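Local coordinates for protein 2-C-methyl-D-erythritol 4-phosphate cytidylyltransferase (PDB 1VGW) that probably catalyses the transfer of a cytidylyl group from CTP to 2-C-methyl-D-erythritol 4-phosphate, an early step of isoprenoid biosynthesis, at residues 50-55 against 93-98; 105-110 against 175-180. All coordinates share one frame; numbering follows the deposited sequence.

Both contacts dock a helix on the same face of one mixed sheet, and both are buried. Contact 1 sets the C-terminal turns of helix 84-98 over strand 52-56 and lies nearer the edge, with L52 partly exposed; contact 2 lays helix 174-180 over strand 106-109 and lies deeper, with all three of its touching residues buried. The chemistry is alike: one leucine methyl group meets two aliphatic side chains that alternate along a strand, without polar bonds between the segments. The two join through helix 84-98, since CD1 of L95 packs 3.8 Å from CD1 of I107, and CD2 of L96 lies 4.0 Å from CB of H178.

Contact 1. Residues 50-55 against 93-98; sequences VDLTVV and AKLLET
L95 carries the whole helix side of this contact, setting one methyl group, CD2, against the aliphatic side chains of V54 and L52. The closer meeting is with V54, whose CG2 lies 4.0 Å from CD2 of L95; the two side chains come from facing backbones and pass alongside each other in opposite directions. V54 turns CG2 to the helix because this branch sits anti to its carbonyl carbon while CG1 is anti to the backbone N (chi1 -172°). L52 adds a looser touch, its CD2 4.3 Å from CD2 of L95. Two residues apart on strand 52-56, L52 and V54 point the same way, and CD2 of L52 is 3.9 Å from CG2 of V54, so the three methyl groups make a small triangle. W77 and I8, from the strands flanking 52-56, also touch L95 and extend the apolar surface to either side of strand 52-56. T53, between the two, instead faces helix 36-45, consistent with the helices that cover both faces of a Rossmann-like sheet. Helix 84-98 connects strand 75-77 to the parallel strand 106-109, a beta-alpha-beta crossover that passes over strands 52-56 and 7-12. With methyl groups alone meeting, at ordinary van der Waals distances, the contact gives apolar burial but little directional fixing, and the helix's exact placement probably depends also on neighbours such as W77 and I8.

Contact 2. Residues 105-110 against 175-180; sequences DNILVH and GLLHRA
L177 reaches from helix 174-180 to I107 and V109, the two residues of strand 106-109 whose side chains face it. G175 is in the first turn of helix 174-180, after A174, and the start of the helix is tied by a backbone hydrogen bond from A174 to D105, the residue just before the strand. The carbonyl O of G175 takes the backbone N of R179 at 3.0 Å and, more weakly, NE of the same arginine at 3.3 Å, with an N-H...O angle of 149°. L177 then does the packing: CG stands anti to the backbone N (chi1 -166°), extending the side chain to the strand, and CD2 comes to 4.0 Å from CG2 of I107. The same methyl group is 4.0 Å from CG2 of V109, and since these two strand methyls are themselves 4.0 Å apart, it rests across the pair, at an oblique angle to both side chains. H178 follows on the flank turned to helix 84-98, R179 lies on the exposed side, and A180 packs on helix 192-197. V109 is about 11 Å, between side chains, from K214, predicted to position the substrate MEP. Helix 174-180 thus lies between helices 84-98 and 192-197, directly after strand 169-173, which pairs antiparallel with strand 106-109 beneath it; V92 and E192 border L177 from the two flanking helices, and V92 meets H178 as well.

Contact 1. Residues 50-55 against 93-98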
loop_
_atom_site.group_PDB
_atom_site.type_symbol
_atom_site.label_atom_id
_atom_site.label_comp_id
_atom_site.label_asym_id
_atom_site.label_seq_id
_atom_site.Cartn_x
_atom_site.Cartn_y
_atom_site.Cartn_z
ATOM N N VAL B 50 -10.900 -25.524 0.524
ATOM C CA VAL B 50 -11.206 -25.221 -0.884
ATOM C C VAL B 50 -11.495 -26.539 -1.549
ATOM O O VAL B 50 -10.721 -27.470 -1.358
ATOM C CB VAL B 50 -10.030 -24.477 -1.544
ATOM C CG1 VAL B 50 -10.158 -24.310 -3.059
ATOM C CG2 VAL B 50 -9.915 -23.096 -0.904
ATOM N N ASP B 51 -12.560 -26.670 -2.302
ATOM C CA ASP B 51 -12.938 -27.949 -2.876
ATOM C C ASP B 51 -12.570 -28.087 -4.337
ATOM O O ASP B 51 -12.613 -29.189 -4.888
ATOM C CB ASP B 51 -14.497 -28.087 -2.737
ATOM C CG ASP B 51 -14.919 -27.863 -1.302
ATOM O OD1 ASP B 51 -14.471 -28.630 -0.414
ATOM O OD2 ASP B 51 -15.609 -26.852 -1.007
ATOM N N LEU B 52 -12.306 -26.982 -5.029
ATOM C CA LEU B 52 -11.978 -27.011 -6.433
ATOM C C LEU B 52 -11.295 -25.674 -6.805
ATOM O O LEU B 52 -11.482 -24.663 -6.098
ATOM C CB LEU B 52 -13.253 -27.187 -7.267
ATOM C CG LEU B 52 -13.141 -27.265 -8.775
ATOM C CD1 LEU B 52 -12.715 -28.660 -9.245
ATOM C CD2 LEU B 52 -14.421 -26.891 -9.494
ATOM N N THR B 53 -10.501 -25.731 -7.866
ATOM C CA THR B 53 -9.784 -24.561 -8.375
ATOM C C THR B 53 -9.865 -24.552 -9.891
ATOM O O THR B 53 -9.723 -25.585 -10.557
ATOM C CB THR B 53 -8.335 -24.546 -7.888
ATOM O OG1 THR B 53 -8.330 -24.482 -6.459
ATOM C CG2 THR B 53 -7.513 -23.432 -8.475
ATOM N N VAL B 54 -10.274 -23.418 -10.452
ATOM C CA VAL B 54 -10.384 -23.268 -11.892
ATOM C C VAL B 54 -9.578 -22.022 -12.345
ATOM O O VAL B 54 -9.540 -21.068 -11.572
ATOM C CB VAL B 54 -11.831 -23.072 -12.352
ATOM C CG1 VAL B 54 -11.961 -23.100 -13.862
ATOM C CG2 VAL B 54 -12.740 -24.175 -11.753
ATOM N N VAL B 55 -8.929 -22.119 -13.488
ATOM C CA VAL B 55 -8.129 -21.057 -14.085
ATOM C C VAL B 55 -8.680 -20.821 -15.494
ATOM O O VAL B 55 -8.890 -21.851 -16.147
ATOM C CB VAL B 55 -6.638 -21.426 -14.285
ATOM C CG1 VAL B 55 -5.897 -20.159 -14.781
ATOM C CG2 VAL B 55 -5.996 -21.910 -13.002
ATOM N N ALA B 93 -20.392 -18.375 -15.409
ATOM C CA ALA B 93 -21.479 -18.978 -16.175
ATOM C C ALA B 93 -21.242 -20.451 -16.450
ATOM O O ALA B 93 -22.141 -21.306 -16.384
ATOM C CB ALA B 93 -21.700 -18.274 -17.504
ATOM N N LYS B 94 -20.024 -20.766 -16.907
ATOM C CA LYS B 94 -19.673 -22.152 -17.189
ATOM C C LYS B 94 -19.683 -22.985 -15.925
ATOM O O LYS B 94 -20.188 -24.117 -15.980
ATOM C CB LYS B 94 -18.364 -22.214 -17.979
ATOM C CG LYS B 94 -17.905 -23.580 -18.384
ATOM C CD LYS B 94 -17.006 -23.617 -19.621
ATOM C CE LYS B 94 -16.190 -24.917 -19.585
ATOM N NZ LYS B 94 -15.672 -25.327 -20.909
ATOM N N LEU B 95 -19.295 -22.481 -14.752
ATOM C CA LEU B 95 -19.360 -23.305 -13.527
ATOM C C LEU B 95 -20.805 -23.749 -13.216
ATOM O O LEU B 95 -21.049 -24.820 -12.625
ATOM C CB LEU B 95 -18.741 -22.580 -12.343
ATOM C CG LEU B 95 -17.249 -22.607 -12.108
ATOM C CD1 LEU B 95 -16.784 -21.485 -11.165
ATOM C CD2 LEU B 95 -16.764 -23.923 -11.504
ATOM N N LEU B 96 -21.783 -22.884 -13.467
ATOM C CA LEU B 96 -23.184 -23.145 -13.231
ATOM C C LEU B 96 -23.738 -24.048 -14.345
ATOM O O LEU B 96 -24.232 -25.139 -14.114
ATOM C CB LEU B 96 -23.977 -21.863 -13.242
ATOM C CG LEU B 96 -24.356 -21.055 -12.045
ATOM C CD1 LEU B 96 -24.268 -21.707 -10.700
ATOM C CD2 LEU B 96 -23.745 -19.675 -12.059
ATOM N N GLU B 97 -23.541 -23.659 -15.604
ATOM C CA GLU B 97 -24.051 -24.423 -16.745
ATOM C C GLU B 97 -23.556 -25.858 -16.662
ATOM O O GLU B 97 -24.252 -26.826 -16.986
ATOM C CB GLU B 97 -23.615 -23.791 -18.055
ATOM C CG GLU B 97 -24.343 -24.195 -19.303
ATOM C CD GLU B 97 -24.395 -25.670 -19.610
ATOM O OE1 GLU B 97 -25.521 -26.228 -19.717
ATOM O OE2 GLU B 97 -23.320 -26.314 -19.710
ATOM N N THR B 98 -22.318 -26.000 -16.236
ATOM C CA THR B 98 -21.683 -27.297 -16.102
ATOM C C THR B 98 -22.220 -28.134 -14.982
ATOM O O THR B 98 -22.123 -29.370 -15.053
ATOM C CB THR B 98 -20.148 -27.050 -15.990
ATOM O OG1 THR B 98 -19.592 -27.333 -17.303
ATOM C CG2 THR B 98 -19.449 -27.801 -14.941
#

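Contact 2. Residues 105-110 against 175-180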
loop_
_atom_site.group_PDB
_atom_site.type_symbol
_atom_site.label_atom_id
_atom_site.label_comp_id
_atom_site.label_asym_id
_atom_site.label_seq_id
_atom_site.Cartn_x
_atom_site.Cartn_y
_atom_site.Cartn_z
ATOM N N ASP B 105 -23.304 -22.256 -3.698
ATOM C CA ASP B 105 -21.882 -22.464 -3.384
ATOM C C ASP B 105 -21.106 -21.134 -3.523
ATOM O O ASP B 105 -21.523 -20.257 -4.289
ATOM C CB ASP B 105 -21.281 -23.436 -4.419
ATOM C CG ASP B 105 -21.707 -24.887 -4.189
ATOM O OD1 ASP B 105 -21.836 -25.323 -3.042
ATOM O OD2 ASP B 105 -21.921 -25.605 -5.191
ATOM N N ASN B 106 -19.992 -20.971 -2.867
ATOM C CA ASN B 106 -19.157 -19.789 -2.921
ATOM C C ASN B 106 -18.104 -19.798 -4.043
ATOM O O ASN B 106 -17.414 -20.812 -4.275
ATOM C CB ASN B 106 -18.445 -19.641 -1.555
ATOM C CG ASN B 106 -19.369 -19.436 -0.400
ATOM O OD1 ASN B 106 -20.315 -18.643 -0.448
ATOM N ND2 ASN B 106 -19.149 -20.120 0.738
ATOM N N ILE B 107 -17.954 -18.677 -4.746
ATOM C CA ILE B 107 -16.910 -18.538 -5.819
ATOM C C ILE B 107 -15.863 -17.520 -5.334
ATOM O O ILE B 107 -16.309 -16.389 -4.978
ATOM C CB ILE B 107 -17.526 -17.961 -7.075
ATOM C CG1 ILE B 107 -18.735 -18.738 -7.592
ATOM C CG2 ILE B 107 -16.505 -17.726 -8.195
ATOM C CD1 ILE B 107 -18.471 -20.166 -8.011
ATOM N N LEU B 108 -14.626 -17.902 -5.075
ATOM C CA LEU B 108 -13.599 -16.939 -4.609
ATOM C C LEU B 108 -12.769 -16.420 -5.803
ATOM O O LEU B 108 -11.993 -17.218 -6.363
ATOM C CB LEU B 108 -12.670 -17.585 -3.599
ATOM C CG LEU B 108 -13.169 -17.836 -2.190
ATOM C CD1 LEU B 108 -14.143 -19.060 -2.146
ATOM C CD2 LEU B 108 -12.022 -18.141 -1.248
ATOM N N VAL B 109 -12.996 -15.218 -6.289
ATOM C CA VAL B 109 -12.326 -14.638 -7.458
ATOM C C VAL B 109 -10.977 -14.012 -7.084
ATOM O O VAL B 109 -10.894 -13.060 -6.335
ATOM C CB VAL B 109 -13.198 -13.653 -8.230
ATOM C CG1 VAL B 109 -12.680 -13.326 -9.649
ATOM C CG2 VAL B 109 -14.643 -14.177 -8.445
ATOM N N HIS B 110 -9.871 -14.622 -7.538
ATOM C CA HIS B 110 -8.536 -14.152 -7.146
ATOM C C HIS B 110 -7.638 -13.741 -8.316
ATOM O O HIS B 110 -7.630 -14.445 -9.312
ATOM C CB HIS B 110 -7.793 -15.262 -6.397
ATOM C CG HIS B 110 -6.558 -14.817 -5.689
ATOM N ND1 HIS B 110 -6.575 -13.936 -4.637
ATOM C CD2 HIS B 110 -5.254 -15.141 -5.880
ATOM C CE1 HIS B 110 -5.319 -13.723 -4.202
ATOM N NE2 HIS B 110 -4.518 -14.461 -4.947
ATOM N N GLY B 175 -24.862 -17.799 -7.707
ATOM C CA GLY B 175 -26.061 -17.181 -8.278
ATOM C C GLY B 175 -26.101 -15.678 -8.048
ATOM O O GLY B 175 -26.440 -14.933 -9.002
ATOM N N LEU B 176 -25.731 -15.163 -6.893
ATOM C CA LEU B 176 -25.647 -13.717 -6.670
ATOM C C LEU B 176 -24.608 -13.040 -7.577
ATOM O O LEU B 176 -24.840 -11.962 -8.157
ATOM C CB LEU B 176 -25.247 -13.477 -5.194
ATOM C CG LEU B 176 -25.009 -12.039 -4.790
ATOM C CD1 LEU B 176 -26.252 -11.173 -4.978
ATOM C CD2 LEU B 176 -24.537 -11.963 -3.329
ATOM N N LEU B 177 -23.431 -13.679 -7.760
ATOM C CA LEU B 177 -22.362 -13.152 -8.649
ATOM C C LEU B 177 -22.788 -13.210 -10.099
ATOM O O LEU B 177 -22.709 -12.238 -10.876
ATOM C CB LEU B 177 -21.082 -13.990 -8.422
ATOM C CG LEU B 177 -19.753 -13.474 -8.962
ATOM C CD1 LEU B 177 -19.477 -12.032 -8.549
ATOM C CD2 LEU B 177 -18.591 -14.374 -8.474
ATOM N N HIS B 178 -23.310 -14.346 -10.574
ATOM C CA HIS B 178 -23.815 -14.381 -11.965
ATOM C C HIS B 178 -24.840 -13.258 -12.197
ATOM O O HIS B 178 -24.866 -12.532 -13.197
ATOM C CB HIS B 178 -24.482 -15.728 -12.188
ATOM C CG HIS B 178 -24.982 -15.976 -13.554
ATOM N ND1 HIS B 178 -24.182 -15.991 -14.670
ATOM C CD2 HIS B 178 -26.253 -16.266 -14.000
ATOM C CE1 HIS B 178 -24.912 -16.248 -15.740
ATOM N NE2 HIS B 178 -26.167 -16.406 -15.383
ATOM N N ARG B 179 -25.734 -13.055 -11.215
ATOM C CA ARG B 179 -26.744 -12.026 -11.325
ATOM C C ARG B 179 -26.136 -10.630 -11.439
ATOM O O ARG B 179 -26.500 -9.895 -12.357
ATOM C CB ARG B 179 -27.689 -12.084 -10.100
ATOM C CG ARG B 179 -29.132 -11.833 -10.422
ATOM C CD ARG B 179 -29.970 -13.116 -10.329
ATOM N NE ARG B 179 -29.619 -13.967 -9.246
ATOM C CZ ARG B 179 -30.320 -14.793 -8.524
ATOM N NH1 ARG B 179 -29.779 -15.525 -7.566
ATOM N NH2 ARG B 179 -31.640 -14.865 -8.738
ATOM N N ALA B 180 -25.264 -10.245 -10.527
ATOM C CA ALA B 180 -24.667 -8.923 -10.467
ATOM C C ALA B 180 -23.806 -8.514 -11.656
ATOM O O ALA B 180 -23.778 -7.336 -12.000
ATOM C CB ALA B 180 -23.814 -8.793 -9.200
#